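Local structure of 2-dehydropantoate 2-reductase (3HN2) at residues 176-181 against 232-237; 116-121 against 149-154; 126-131 against 138-143; 13-18 against 30-35; 190-195 against 219-224. The protein probably catalyses the NADPH-dependent reduction of 2-dehydropantoate (ketopantoate) to (R)-pantoate, the second step in making pantoate for pantothenate biosynthesis. One frame throughout, in Å; residues are numbered along the deposited sequence.

How the interactions relate
Interactions 4 and 5 are wholly buried and apolar, with no hydrogen bond between their segments: interaction 4 packs a helix on a strand of the Rossmann-type sheet, interaction 5 packs two helices of the C-terminal part. Interactions 1 and 2 lie at the surface, where a loop meets a helix start or a strand end, and polar backbone groups share the work. Partly buried interaction 3 is chiefly strand pairing; it shares strand 142-150 with interaction 2 and touches interaction 4 through Leu-128 and His-140, which meet Tyr-16. Helix 179-200 serves both interactions 1 and 5, and Leu-179 at its start packs on 149-154 of interaction 2.

Interaction 1. Residues 176-181 against 232-237; sequences TDDLKR and GLATFI
The guanidinium of Arg-181 is the flat group at the middle of this contact. One of its faces is covered by CG1 of Ile-237, which sits 3.6 Å above the guanidinium plane and toward its rim, while the carbonyl oxygens of Thr-235 and Phe-236 lie at the edge, close to the plane. NH1 serves both: its bond to Thr-235 O is 3.1 Å long and fairly straight at 160°, though NH1 stands above the plane of that carbonyl and not on a lone pair. The second, from NH1 to Phe-236 O at 3.0 Å, is more bent and weak. CG of Arg-181 lies anti to the backbone N (chi1 179°) and the chain stays extended until it bends at chi3, which carries the head group across the 235-237 backbone. Its NE forms a salt bridge with Glu-185, one turn further along helix 179-200. Nearer the helix, CB of Arg-181 rests on Leu-233 CG, and the Lys-180 and Leu-233 side chains cross obliquely, with Lys-180 CD 3.7 Å from Leu-233 CD1. Asp-178, the N-cap residue of helix 179-200, also points its carboxylate at the loop, where OD2 accepts a weak hydrogen bond from Ala-234 N (3.3 Å). The loop, which leads from helix 211-229 to helix 241-249, is thus fastened to the first turn of helix 179-200. A cation holding one carbonyl firmly and a second weakly, and an anion meeting an amide, make the contact electrostatically complementary to the backbone dipoles of a segment without regular structure, and Glu-185 probably offsets the positive charge of Arg-181.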
# COMPACT_ATOMS: atom_id res chain seq x y z
N THR A 176 13.91 5.94 -15.85
CA THR A 176 12.97 6.59 -16.75
C THR A 176 13.66 7.61 -17.66
O THR A 176 14.78 8.04 -17.38
CB THR A 176 11.78 7.22 -15.96
OG1 THR A 176 10.70 7.52 -16.86
CG2 THR A 176 12.21 8.47 -15.21
N ASP A 177 12.99 7.98 -18.76
CA ASP A 177 13.49 9.01 -19.68
C ASP A 177 12.85 10.36 -19.36
O ASP A 177 13.32 11.41 -19.82
CB ASP A 177 13.17 8.64 -21.13
CG ASP A 177 13.89 7.39 -21.60
OD1 ASP A 177 14.69 6.82 -20.82
OD2 ASP A 177 13.67 6.98 -22.76
N ASP A 178 11.78 10.32 -18.57
CA ASP A 178 11.06 11.52 -18.18
C ASP A 178 11.13 11.68 -16.66
O ASP A 178 10.20 11.30 -15.93
CB ASP A 178 9.62 11.45 -18.67
CG ASP A 178 9.02 12.81 -18.94
OD1 ASP A 178 9.65 13.84 -18.60
OD2 ASP A 178 7.90 12.85 -19.50
N LEU A 179 12.27 12.21 -16.21
CA LEU A 179 12.51 12.53 -14.81
C LEU A 179 11.50 13.56 -14.30
O LEU A 179 10.93 13.42 -13.22
CB LEU A 179 13.93 13.07 -14.64
CG LEU A 179 14.32 13.75 -13.32
CD1 LEU A 179 14.31 12.74 -12.19
CD2 LEU A 179 15.69 14.40 -13.44
N LYS A 180 11.30 14.59 -15.13
CA LYS A 180 10.39 15.69 -14.83
C LYS A 180 8.99 15.17 -14.50
O LYS A 180 8.39 15.60 -13.51
CB LYS A 180 10.35 16.65 -16.01
CG LYS A 180 9.99 18.09 -15.67
CD LYS A 180 9.65 18.87 -16.93
CE LYS A 180 9.70 20.38 -16.71
NZ LYS A 180 11.08 20.92 -16.84
N ARG A 181 8.49 14.23 -15.30
CA ARG A 181 7.16 13.63 -15.09
C ARG A 181 7.09 12.89 -13.76
O ARG A 181 6.18 13.11 -12.99
CB ARG A 181 6.77 12.71 -16.25
CG ARG A 181 5.40 12.04 -16.07
CD ARG A 181 5.13 11.03 -17.16
NE ARG A 181 4.32 9.93 -16.64
CZ ARG A 181 3.08 9.65 -17.02
NH1 ARG A 181 2.48 10.37 -17.96
NH2 ARG A 181 2.44 8.64 -16.46
N GLY A 232 5.40 20.87 -20.17
CA GLY A 232 6.29 20.41 -21.24
C GLY A 232 6.75 18.98 -21.03
O GLY A 232 7.90 18.64 -21.34
N LEU A 233 5.85 18.15 -20.52
CA LEU A 233 6.13 16.74 -20.30
C LEU A 233 6.05 15.99 -21.61
O LEU A 233 5.22 16.31 -22.47
CB LEU A 233 5.14 16.16 -19.29
CG LEU A 233 5.51 16.07 -17.80
CD1 LEU A 233 6.27 17.29 -17.28
CD2 LEU A 233 4.26 15.80 -16.96
N ALA A 234 6.93 15.00 -21.77
CA ALA A 234 6.97 14.15 -22.97
C ALA A 234 5.70 13.32 -23.12
O ALA A 234 5.20 13.12 -24.23
CB ALA A 234 8.20 13.26 -22.94
N THR A 235 5.17 12.84 -22.00
CA THR A 235 3.93 12.06 -21.99
C THR A 235 2.98 12.54 -20.88
O THR A 235 3.38 12.72 -19.73
CB THR A 235 4.20 10.52 -21.93
OG1 THR A 235 2.98 9.83 -21.65
CG2 THR A 235 5.24 10.17 -20.87
N PHE A 236 1.72 12.76 -21.25
CA PHE A 236 0.70 13.33 -20.36
C PHE A 236 0.31 12.41 -19.21
O PHE A 236 0.03 11.23 -19.42
CB PHE A 236 -0.56 13.71 -21.15
CG PHE A 236 -0.56 15.13 -21.65
CD1 PHE A 236 -1.53 16.02 -21.22
CD2 PHE A 236 0.41 15.58 -22.54
CE1 PHE A 236 -1.55 17.34 -21.67
CE2 PHE A 236 0.41 16.89 -23.00
CZ PHE A 236 -0.57 17.78 -22.56
N ILE A 237 0.30 12.96 -18.00
CA ILE A 237 -0.24 12.24 -16.84
C ILE A 237 -1.75 12.30 -16.93
O ILE A 237 -2.35 13.38 -16.96
CB ILE A 237 0.22 12.85 -15.49
CG1 ILE A 237 1.75 12.96 -15.44
CG2 ILE A 237 -0.30 12.02 -14.32
CD1 ILE A 237 2.29 13.74 -14.27

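Interaction 2. Residues 116-121 against 149-154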
# COMPACT_ATOMS: atom_id res chain seq x y z
N PHE A 116 26.52 23.80 -10.36
CA PHE A 116 27.65 22.94 -10.69
C PHE A 116 27.80 22.57 -12.17
O PHE A 116 28.91 22.60 -12.71
CB PHE A 116 27.63 21.67 -9.83
CG PHE A 116 27.68 21.94 -8.35
CD1 PHE A 116 28.86 22.36 -7.75
CD2 PHE A 116 26.54 21.80 -7.57
CE1 PHE A 116 28.91 22.63 -6.38
CE2 PHE A 116 26.57 22.06 -6.20
CZ PHE A 116 27.76 22.48 -5.61
N GLY A 117 26.69 22.22 -12.81
CA GLY A 117 26.70 21.80 -14.21
C GLY A 117 25.60 20.81 -14.46
O GLY A 117 25.46 19.83 -13.73
N ALA A 118 24.81 21.06 -15.50
CA ALA A 118 23.61 20.27 -15.80
C ALA A 118 23.90 18.83 -16.23
O ALA A 118 23.07 17.94 -16.04
CB ALA A 118 22.74 20.98 -16.82
N GLU A 119 25.08 18.59 -16.81
CA GLU A 119 25.46 17.24 -17.23
C GLU A 119 26.05 16.40 -16.09
O GLU A 119 26.50 15.27 -16.31
CB GLU A 119 26.42 17.28 -18.44
CG GLU A 119 27.77 17.93 -18.20
CD GLU A 119 27.76 19.43 -18.42
OE1 GLU A 119 27.18 20.16 -17.58
OE2 GLU A 119 28.32 19.88 -19.44
N ARG A 120 26.02 16.94 -14.87
CA ARG A 120 26.45 16.21 -13.67
C ARG A 120 25.24 15.69 -12.88
O ARG A 120 25.38 14.81 -12.03
CB ARG A 120 27.30 17.09 -12.74
CG ARG A 120 28.27 18.04 -13.44
CD ARG A 120 29.07 18.85 -12.42
NE ARG A 120 30.36 18.24 -12.14
CZ ARG A 120 31.53 18.73 -12.54
NH1 ARG A 120 32.66 18.10 -12.24
NH2 ARG A 120 31.59 19.87 -13.23
N ILE A 121 24.06 16.23 -13.17
CA ILE A 121 22.91 16.08 -12.28
C ILE A 121 22.05 14.86 -12.61
O ILE A 121 21.65 14.66 -13.75
CB ILE A 121 22.05 17.38 -12.22
CG1 ILE A 121 22.94 18.60 -11.92
CG2 ILE A 121 20.92 17.28 -11.19
CD1 ILE A 121 23.83 18.49 -10.67
N GLY A 149 16.46 9.34 -13.04
CA GLY A 149 16.48 10.10 -14.29
C GLY A 149 17.66 11.05 -14.39
O GLY A 149 18.17 11.54 -13.38
N GLU A 150 18.10 11.34 -15.60
CA GLU A 150 19.11 12.38 -15.76
C GLU A 150 18.45 13.70 -16.09
O GLU A 150 17.50 13.76 -16.89
CB GLU A 150 20.15 12.00 -16.81
CG GLU A 150 19.60 11.47 -18.12
CD GLU A 150 20.69 11.16 -19.13
OE1 GLU A 150 20.33 10.64 -20.20
OE2 GLU A 150 21.88 11.42 -18.86
N PHE A 151 18.91 14.76 -15.43
CA PHE A 151 18.41 16.10 -15.69
C PHE A 151 18.65 16.51 -17.15
O PHE A 151 17.70 16.81 -17.87
CB PHE A 151 19.02 17.12 -14.72
CG PHE A 151 18.55 18.53 -14.96
CD1 PHE A 151 17.24 18.90 -14.67
CD2 PHE A 151 19.42 19.48 -15.50
CE1 PHE A 151 16.80 20.19 -14.90
CE2 PHE A 151 18.99 20.79 -15.73
CZ PHE A 151 17.67 21.14 -15.42
N LEU A 152 19.91 16.51 -17.58
CA LEU A 152 20.22 16.70 -18.99
C LEU A 152 20.26 15.32 -19.64
O LEU A 152 21.02 14.46 -19.22
CB LEU A 152 21.55 17.45 -19.15
CG LEU A 152 21.66 18.59 -20.18
CD1 LEU A 152 22.01 18.08 -21.57
CD2 LEU A 152 20.40 19.47 -20.20
N PRO A 153 19.43 15.12 -20.69
CA PRO A 153 19.07 13.78 -21.16
C PRO A 153 20.10 13.07 -22.06
O PRO A 153 19.72 12.49 -23.08
CB PRO A 153 17.77 14.03 -21.94
CG PRO A 153 17.96 15.40 -22.50
CD PRO A 153 18.78 16.17 -21.49
N ARG A 154 21.38 13.09 -21.68
CA ARG A 154 22.41 12.42 -22.49
C ARG A 154 22.93 11.08 -21.97
O ARG A 154 23.82 11.00 -21.12
CB ARG A 154 23.54 13.38 -22.89
CG ARG A 154 23.15 14.36 -24.00
CD ARG A 154 22.50 13.64 -25.20
NE ARG A 154 23.47 13.31 -26.24
CZ ARG A 154 23.64 14.02 -27.36
NH1 ARG A 154 22.90 15.10 -27.58
NH2 ARG A 154 24.55 13.65 -28.25
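Ile-121 and Phe-151 stand side by side and point the same way, with their CB atoms 3.9 Å apart. In Phe-151 CG is anti to the backbone N (chi1 179°), and this swings the ring out alongside the 116-121 loop, where its rim, not a face, meets Ala-118. The methyl CB of Ala-118 lies at that edge, 3.9 Å from Phe-151 CD2 and equally close to CE2, and the carbonyl O of Ala-118 is also near the ring plane. The Phe-151 side chain also packs on Glu-109, Glu-110 and Ala-113 of helix 108-115. The CG2 branch of Ile-121, itself anti to its backbone N, lies against Phe-151 CB, and the Ile-121 side chain also packs on Leu-112 and on Ile-99 of strand 98-101.

This pairing sits where strand 121-129 begins and its antiparallel neighbour, strand 142-150, runs out, on the eight-stranded mixed sheet of the Rossmann-type domain. Phe-151 N, just past the strand end, donates to Ile-121 O over 3.2 Å at 160°, with the donor above the carbonyl plane. The sheet bonding continues inward, since Gly-149 is joined to Gly-123 by backbone hydrogen bonding.

Leu-152 meets the loop at Ala-118: its CB lies 3.5 Å from Ala-118 O, and its CG is in looser touch with the Ala-118 methyl at 4.3 Å. From there the chain turns away through Pro-153, the centre of an inverse gamma turn closed by the bond from Arg-154 N to Leu-152 O. On the loop side, Glu-119 O accepts a hydrogen bond from Arg-158.

Interaction 3. Residues 126-131 against 138-143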
# COMPACT_ATOMS: atom_id res chain seq x y z
N ALA A 126 12.64 8.91 -4.91
CA ALA A 126 12.66 7.79 -3.99
C ALA A 126 11.35 7.72 -3.23
O ALA A 126 10.75 8.75 -2.92
CB ALA A 126 13.82 7.93 -3.02
N PHE A 127 10.89 6.51 -2.93
CA PHE A 127 9.71 6.35 -2.09
C PHE A 127 10.01 5.43 -0.92
O PHE A 127 10.20 4.22 -1.09
CB PHE A 127 8.51 5.83 -2.90
CG PHE A 127 7.18 6.14 -2.27
CD1 PHE A 127 6.53 7.34 -2.57
CD2 PHE A 127 6.59 5.26 -1.38
CE1 PHE A 127 5.30 7.65 -1.99
CE2 PHE A 127 5.36 5.55 -0.80
CZ PHE A 127 4.71 6.75 -1.10
N LEU A 128 10.04 6.01 0.28
CA LEU A 128 10.55 5.34 1.46
C LEU A 128 9.71 5.70 2.68
O LEU A 128 9.35 6.87 2.87
CB LEU A 128 11.99 5.79 1.71
CG LEU A 128 13.11 4.84 2.10
CD1 LEU A 128 14.37 5.66 2.28
CD2 LEU A 128 12.83 4.05 3.36
N CYS A 129 9.40 4.71 3.51
CA CYS A 129 8.79 4.94 4.82
C CYS A 129 9.87 4.79 5.89
O CYS A 129 10.33 3.68 6.16
CB CYS A 129 7.66 3.94 5.09
SG CYS A 129 6.40 3.82 3.82
N SER A 130 10.28 5.91 6.47
CA SER A 130 11.38 5.91 7.45
C SER A 130 11.33 7.07 8.43
O SER A 130 11.53 8.22 8.06
CB SER A 130 12.74 5.90 6.73
OG SER A 130 12.92 7.08 5.96
N ASN A 131 11.06 6.75 9.70
CA ASN A 131 11.36 7.67 10.78
C ASN A 131 12.74 7.30 11.33
O ASN A 131 13.12 6.13 11.31
CB ASN A 131 10.27 7.68 11.87
CG ASN A 131 10.27 6.43 12.75
OD1 ASN A 131 9.58 5.45 12.45
ND2 ASN A 131 11.04 6.46 13.83
N VAL A 138 18.75 4.20 12.32
CA VAL A 138 17.86 4.37 11.17
C VAL A 138 16.79 3.28 11.21
O VAL A 138 17.11 2.10 11.34
CB VAL A 138 18.63 4.25 9.84
CG1 VAL A 138 17.82 4.83 8.69
CG2 VAL A 138 19.98 4.94 9.93
N HIS A 139 15.53 3.68 11.09
CA HIS A 139 14.41 2.73 11.04
C HIS A 139 13.77 2.74 9.66
O HIS A 139 13.38 3.79 9.16
CB HIS A 139 13.37 3.03 12.13
CG HIS A 139 13.85 2.78 13.52
ND1 HIS A 139 14.89 3.48 14.09
CD2 HIS A 139 13.41 1.92 14.47
CE1 HIS A 139 15.08 3.05 15.33
NE2 HIS A 139 14.20 2.10 15.58
N HIS A 140 13.68 1.56 9.05
CA HIS A 140 13.08 1.39 7.72
C HIS A 140 11.80 0.58 7.84
O HIS A 140 11.83 -0.62 8.10
CB HIS A 140 14.08 0.73 6.77
CG HIS A 140 13.46 0.11 5.55
ND1 HIS A 140 13.53 -1.24 5.28
CD2 HIS A 140 12.75 0.66 4.53
CE1 HIS A 140 12.90 -1.49 4.15
NE2 HIS A 140 12.42 -0.36 3.68
N LEU A 141 10.67 1.26 7.64
CA LEU A 141 9.35 0.66 7.90
C LEU A 141 8.69 0.05 6.67
O LEU A 141 7.75 -0.73 6.79
CB LEU A 141 8.41 1.70 8.55
CG LEU A 141 8.92 2.53 9.73
CD1 LEU A 141 7.83 3.50 10.20
CD2 LEU A 141 9.42 1.67 10.89
N GLY A 142 9.19 0.42 5.49
CA GLY A 142 8.64 -0.09 4.23
C GLY A 142 9.25 0.52 2.98
O GLY A 142 9.96 1.53 3.05
N ALA A 143 8.96 -0.12 1.84
CA ALA A 143 9.35 0.35 0.51
C ALA A 143 10.85 0.63 0.36
O ALA A 143 11.67 -0.09 0.93
CB ALA A 143 8.50 1.55 0.08
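Backbone hydrogen bonds carry most of this contact. Cys-129 N donates to Gly-142 O over 3.3 Å at 167°, from above the carbonyl plane, whereas the 2.9 Å bond from Leu-141 N to Cys-129 O lies in the plane of the accepting carbonyl. Further out the pairing loosens: His-139 N reaches Asn-131 O only through a weak, bent bond of 3.4 Å, and Ser-130 CA makes a CH···O contact with His-139 O.

Among side-chain bonds, NE2 of His-140 donates to Ala-143 O (2.9 Å), a partner close to the imidazole plane. CG of His-140 is anti to its backbone N (chi1 161°), which lets the ring reach along to the carbonyl of Ala-143, three residues on. ND1 has a weak bond to Ser-48, and the ring stacks on Tyr-16, which together with the NE2 bond probably limit its rotation.

Van der Waals contacts are few. CD2 of Leu-128 comes in at the edge of the His-140 ring, 3.6 Å from its CD2, the two side chains crossing at about a right angle. Leu-141 packs CB to CB with Cys-129, and its CD1 meets an amide oxygen, Asn-131 OD1, at 3.5 Å, again at about a right angle. At the other end, CB of Ala-143 lies at the edge of the Phe-127 ring, and Asp-250 of the second subunit packs on Ala-143.

Leu-141 and Gly-142 both stand opposite Cys-129, which is a classic beta bulge. It occurs where the chain passes from strand 137-140, an edge of a small three-stranded sheet, to strand 142-150 of the Rossmann-type sheet, where it pairs antiparallel with strand 121-129.

Interaction 4. Residues 13-18 against 30-35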
# COMPACT_ATOMS: atom_id res chain seq x y z
N LEU A 13 16.78 8.99 5.10
CA LEU A 13 16.95 8.34 3.81
C LEU A 13 18.41 8.31 3.32
O LEU A 13 18.83 7.35 2.68
CB LEU A 13 16.00 8.92 2.75
CG LEU A 13 16.27 10.14 1.86
CD1 LEU A 13 17.04 9.76 0.61
CD2 LEU A 13 14.94 10.77 1.47
N GLY A 14 19.15 9.37 3.62
CA GLY A 14 20.56 9.45 3.25
C GLY A 14 21.40 8.42 3.99
O GLY A 14 22.31 7.82 3.41
N LEU A 15 21.08 8.21 5.26
CA LEU A 15 21.74 7.20 6.07
C LEU A 15 21.38 5.80 5.61
O LEU A 15 22.26 4.97 5.41
CB LEU A 15 21.41 7.38 7.55
CG LEU A 15 22.09 8.48 8.37
CD1 LEU A 15 21.54 8.49 9.79
CD2 LEU A 15 23.60 8.33 8.40
N TYR A 16 20.07 5.56 5.42
CA TYR A 16 19.55 4.26 4.99
C TYR A 16 20.15 3.77 3.68
O TYR A 16 20.59 2.63 3.59
CB TYR A 16 18.02 4.31 4.88
CG TYR A 16 17.38 3.06 4.30
CD1 TYR A 16 17.37 1.86 5.01
CD2 TYR A 16 16.78 3.09 3.05
CE1 TYR A 16 16.77 0.71 4.48
CE2 TYR A 16 16.18 1.95 2.51
CZ TYR A 16 16.18 0.77 3.23
OH TYR A 16 15.59 -0.35 2.69
N TYR A 17 20.16 4.64 2.68
CA TYR A 17 20.72 4.29 1.38
C TYR A 17 22.24 4.15 1.40
O TYR A 17 22.79 3.25 0.77
CB TYR A 17 20.28 5.27 0.29
CG TYR A 17 18.82 5.13 -0.10
CD1 TYR A 17 18.26 3.87 -0.32
CD2 TYR A 17 18.01 6.24 -0.26
CE1 TYR A 17 16.92 3.73 -0.67
CE2 TYR A 17 16.68 6.12 -0.62
CZ TYR A 17 16.14 4.87 -0.83
OH TYR A 17 14.82 4.76 -1.18
N GLY A 18 22.90 5.02 2.16
CA GLY A 18 24.35 4.96 2.32
C GLY A 18 24.81 3.72 3.06
O GLY A 18 25.86 3.15 2.74
N PHE A 30 30.21 9.38 4.86
CA PHE A 30 29.09 10.14 5.42
C PHE A 30 29.51 11.52 5.93
O PHE A 30 30.52 11.65 6.63
CB PHE A 30 28.44 9.36 6.56
CG PHE A 30 27.66 8.15 6.13
CD1 PHE A 30 26.31 8.25 5.84
CD2 PHE A 30 28.28 6.91 6.04
CE1 PHE A 30 25.58 7.13 5.46
CE2 PHE A 30 27.55 5.78 5.66
CZ PHE A 30 26.20 5.90 5.37
N LEU A 31 28.74 12.54 5.56
CA LEU A 31 28.90 13.86 6.16
C LEU A 31 27.89 14.04 7.30
O LEU A 31 26.73 14.38 7.07
CB LEU A 31 28.76 14.98 5.11
CG LEU A 31 29.12 16.42 5.52
CD1 LEU A 31 30.54 16.52 6.06
CD2 LEU A 31 28.93 17.39 4.36
N LEU A 32 28.35 13.80 8.52
CA LEU A 32 27.52 13.94 9.72
C LEU A 32 27.65 15.33 10.32
O LEU A 32 28.68 16.00 10.16
CB LEU A 32 27.89 12.90 10.78
CG LEU A 32 27.68 11.39 10.59
CD1 LEU A 32 26.43 11.02 9.78
CD2 LEU A 32 28.91 10.73 10.01
N ARG A 33 26.61 15.76 11.03
CA ARG A 33 26.57 17.06 11.67
C ARG A 33 26.14 16.92 13.12
O ARG A 33 26.96 16.99 14.03
CB ARG A 33 25.62 18.00 10.90
CG ARG A 33 25.72 19.47 11.29
CD ARG A 33 24.44 20.19 10.94
NE ARG A 33 24.39 21.54 11.49
CZ ARG A 33 24.04 22.63 10.80
NH1 ARG A 33 24.03 23.81 11.39
NH2 ARG A 33 23.69 22.53 9.52
N ARG A 34 24.84 16.69 13.32
CA ARG A 34 24.23 16.57 14.65
C ARG A 34 24.79 15.38 15.45
O ARG A 34 25.05 15.51 16.65
CB ARG A 34 22.71 16.49 14.51
CG ARG A 34 21.96 15.86 15.68
CD ARG A 34 20.58 16.47 15.86
NE ARG A 34 20.63 17.78 16.51
CZ ARG A 34 20.65 17.97 17.83
NH1 ARG A 34 20.62 16.93 18.67
NH2 ARG A 34 20.70 19.20 18.32
N ASP A 35 25.00 14.26 14.79
CA ASP A 35 25.47 13.05 15.46
C ASP A 35 26.73 12.44 14.83
O ASP A 35 26.72 11.30 14.38
CB ASP A 35 24.34 12.01 15.56
CG ASP A 35 23.47 11.95 14.30
OD1 ASP A 35 23.93 12.34 13.21
OD2 ASP A 35 22.30 11.51 14.42
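The tight part of this contact is the ring of Phe-30 pushed against the first turns of helix 14-23. CG of Phe-30 is anti to the carbonyl carbon (chi1 -72°), which aims the ring at the helix backbone, and its tip CZ comes within 3.5 Å of Gly-18 C. Gly-18 has no side chain, and a CB there would clash with Phe-30 CE1, so the ring tip can come right up to the main chain. Gly-14 O is at the edge of the same ring, 3.9 Å from CE1; it is already the acceptor of the helical bond from Gly-18 N. Leu-15 completes the grip: the Leu-15 and Phe-30 side chains cross obliquely, and Leu-15 CD2 is 3.7 Å from both CD1 and CE1 of Phe-30.

Packing slackens along the second segment. Leu-32 reaches the helix through a single methyl contact, its CD1 4.1 Å from CD2 of Leu-15. Beyond it the chain leaves the helix, and the side chains of Arg-33 and Arg-34 are exposed, while Asp-35 stays buried and has a long, weak ion pair with Arg-132. Around the buried part, Val-58 packs on Phe-30, and Val-138 and Leu-44 on Leu-15.

Strand 5-8, helix 14-23 and strand 28-31 form a beta-alpha-beta unit, and Leu-31 pairs with Ile-7 through the backbone. Gly-14 is the last glycine of a GxGxxG sequence with Gly-9 and Gly-11, consistent with the dinucleotide-binding motif of a Rossmann fold, which in this family would hold NADPH.

Interaction 5. Residues 190-195 against 219-224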
# COMPACT_ATOMS: atom_id res chain seq x y z
N ASN A 190 2.44 13.45 -2.63
CA ASN A 190 3.07 14.24 -1.57
C ASN A 190 2.30 15.48 -1.18
O ASN A 190 2.43 15.96 -0.06
CB ASN A 190 4.50 14.67 -1.98
CG ASN A 190 5.58 13.76 -1.41
OD1 ASN A 190 5.30 12.67 -0.89
ND2 ASN A 190 6.83 14.21 -1.52
N ILE A 191 1.52 16.03 -2.10
CA ILE A 191 0.80 17.27 -1.80
C ILE A 191 -0.44 17.05 -0.91
O ILE A 191 -0.48 17.64 0.17
CB ILE A 191 0.60 18.17 -3.06
CG1 ILE A 191 1.96 18.76 -3.48
CG2 ILE A 191 -0.40 19.28 -2.79
CD1 ILE A 191 1.94 19.62 -4.73
N PRO A 192 -1.42 16.20 -1.33
CA PRO A 192 -2.55 15.95 -0.40
C PRO A 192 -2.13 15.36 0.94
O PRO A 192 -2.58 15.81 1.97
CB PRO A 192 -3.44 14.96 -1.16
CG PRO A 192 -2.56 14.38 -2.21
CD PRO A 192 -1.62 15.47 -2.60
N PHE A 193 -1.21 14.41 0.92
CA PHE A 193 -0.90 13.64 2.12
C PHE A 193 0.15 14.26 3.04
O PHE A 193 -0.11 14.39 4.23
CB PHE A 193 -0.65 12.18 1.76
CG PHE A 193 -1.86 11.50 1.20
CD1 PHE A 193 -2.00 11.32 -0.17
CD2 PHE A 193 -2.90 11.10 2.04
CE1 PHE A 193 -3.14 10.71 -0.70
CE2 PHE A 193 -4.05 10.49 1.52
CZ PHE A 193 -4.17 10.29 0.15
N ASN A 194 1.30 14.69 2.53
CA ASN A 194 2.21 15.47 3.38
C ASN A 194 1.63 16.84 3.78
O ASN A 194 2.06 17.43 4.77
CB ASN A 194 3.60 15.63 2.77
CG ASN A 194 4.41 14.35 2.84
OD1 ASN A 194 4.05 13.34 2.23
ND2 ASN A 194 5.51 14.39 3.58
N GLY A 195 0.64 17.32 3.03
CA GLY A 195 -0.09 18.54 3.38
C GLY A 195 -1.13 18.40 4.48
O GLY A 195 -1.03 19.04 5.52
N GLY A 219 -9.62 16.29 -5.57
CA GLY A 219 -9.55 17.63 -6.13
C GLY A 219 -8.15 18.22 -6.08
O GLY A 219 -7.68 18.80 -7.07
N ILE A 220 -7.49 18.05 -4.93
CA ILE A 220 -6.10 18.47 -4.76
C ILE A 220 -5.23 17.77 -5.81
O ILE A 220 -4.44 18.42 -6.51
CB ILE A 220 -5.59 18.16 -3.33
CG1 ILE A 220 -6.26 19.08 -2.32
CG2 ILE A 220 -4.07 18.33 -3.24
CD1 ILE A 220 -6.18 18.58 -0.88
N MET A 221 -5.41 16.45 -5.92
CA MET A 221 -4.71 15.62 -6.88
C MET A 221 -4.90 16.04 -8.33
O MET A 221 -3.91 16.14 -9.08
CB MET A 221 -5.13 14.17 -6.72
CG MET A 221 -4.44 13.50 -5.57
SD MET A 221 -4.60 11.72 -5.68
CE MET A 221 -3.61 11.32 -4.25
N LEU A 222 -6.15 16.30 -8.73
CA LEU A 222 -6.44 16.79 -10.08
C LEU A 222 -5.75 18.12 -10.45
O LEU A 222 -5.46 18.36 -11.62
CB LEU A 222 -7.95 16.93 -10.28
CG LEU A 222 -8.72 15.62 -10.48
CD1 LEU A 222 -10.19 15.75 -10.07
CD2 LEU A 222 -8.58 15.15 -11.91
N GLU A 223 -5.49 18.96 -9.45
CA GLU A 223 -4.84 20.25 -9.65
C GLU A 223 -3.36 20.07 -9.95
O GLU A 223 -2.84 20.68 -10.88
CB GLU A 223 -5.02 21.14 -8.42
CG GLU A 223 -6.42 21.69 -8.24
CD GLU A 223 -6.54 22.64 -7.06
OE1 GLU A 223 -5.50 23.08 -6.52
OE2 GLU A 223 -7.69 22.96 -6.69
N VAL A 224 -2.71 19.22 -9.16
CA VAL A 224 -1.31 18.84 -9.33
C VAL A 224 -1.06 18.23 -10.71
O VAL A 224 -0.06 18.54 -11.36
CB VAL A 224 -0.86 17.86 -8.21
CG1 VAL A 224 0.60 17.48 -8.36
CG2 VAL A 224 -1.09 18.48 -6.84
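Ile-191 opens the contact with two branches. Its CG2, anti to the backbone N, meets CG2 of Ile-220 at 3.8 Å, while CD1 at the end of the other branch reaches CG2 of Val-224 at 3.9 Å; both pairs cross obliquely. Val-292 of helix 290-302 packs against the same isoleucine.

Pro-192 comes next, where its nitrogen has no bond to the preceding turn and helix 179-200 is kinked. The ring touches two side chains of the partner helix: CD is 3.8 Å from CG2 of Ile-220, the two side chains running past one another in opposite senses, and CG is 3.8 Å from CE of Met-221, which crosses it at about a right angle. The alpha carbons of Pro-192 and Ile-220, 6.2 Å apart, are the closest CA pair of the two segments.

At Phe-193 the contact narrows to the ring edge, where CE1 touches the Met-221 methyl CE at 3.6 Å. Met-221 is extended beyond CG, so that its CE touches both Pro-192 CG and Phe-193 CE1. The Phe-193 ring also stacks on Trp-189.

The short helical segments run at 138° to one another, their axes 9.2 Å apart at closest, within the all-helical C-terminal part. Every touching group is a buried hydrocarbon or the methionine methyl, and no hydrogen bond links the segments, so the association rests on shape and the hydrophobic effect.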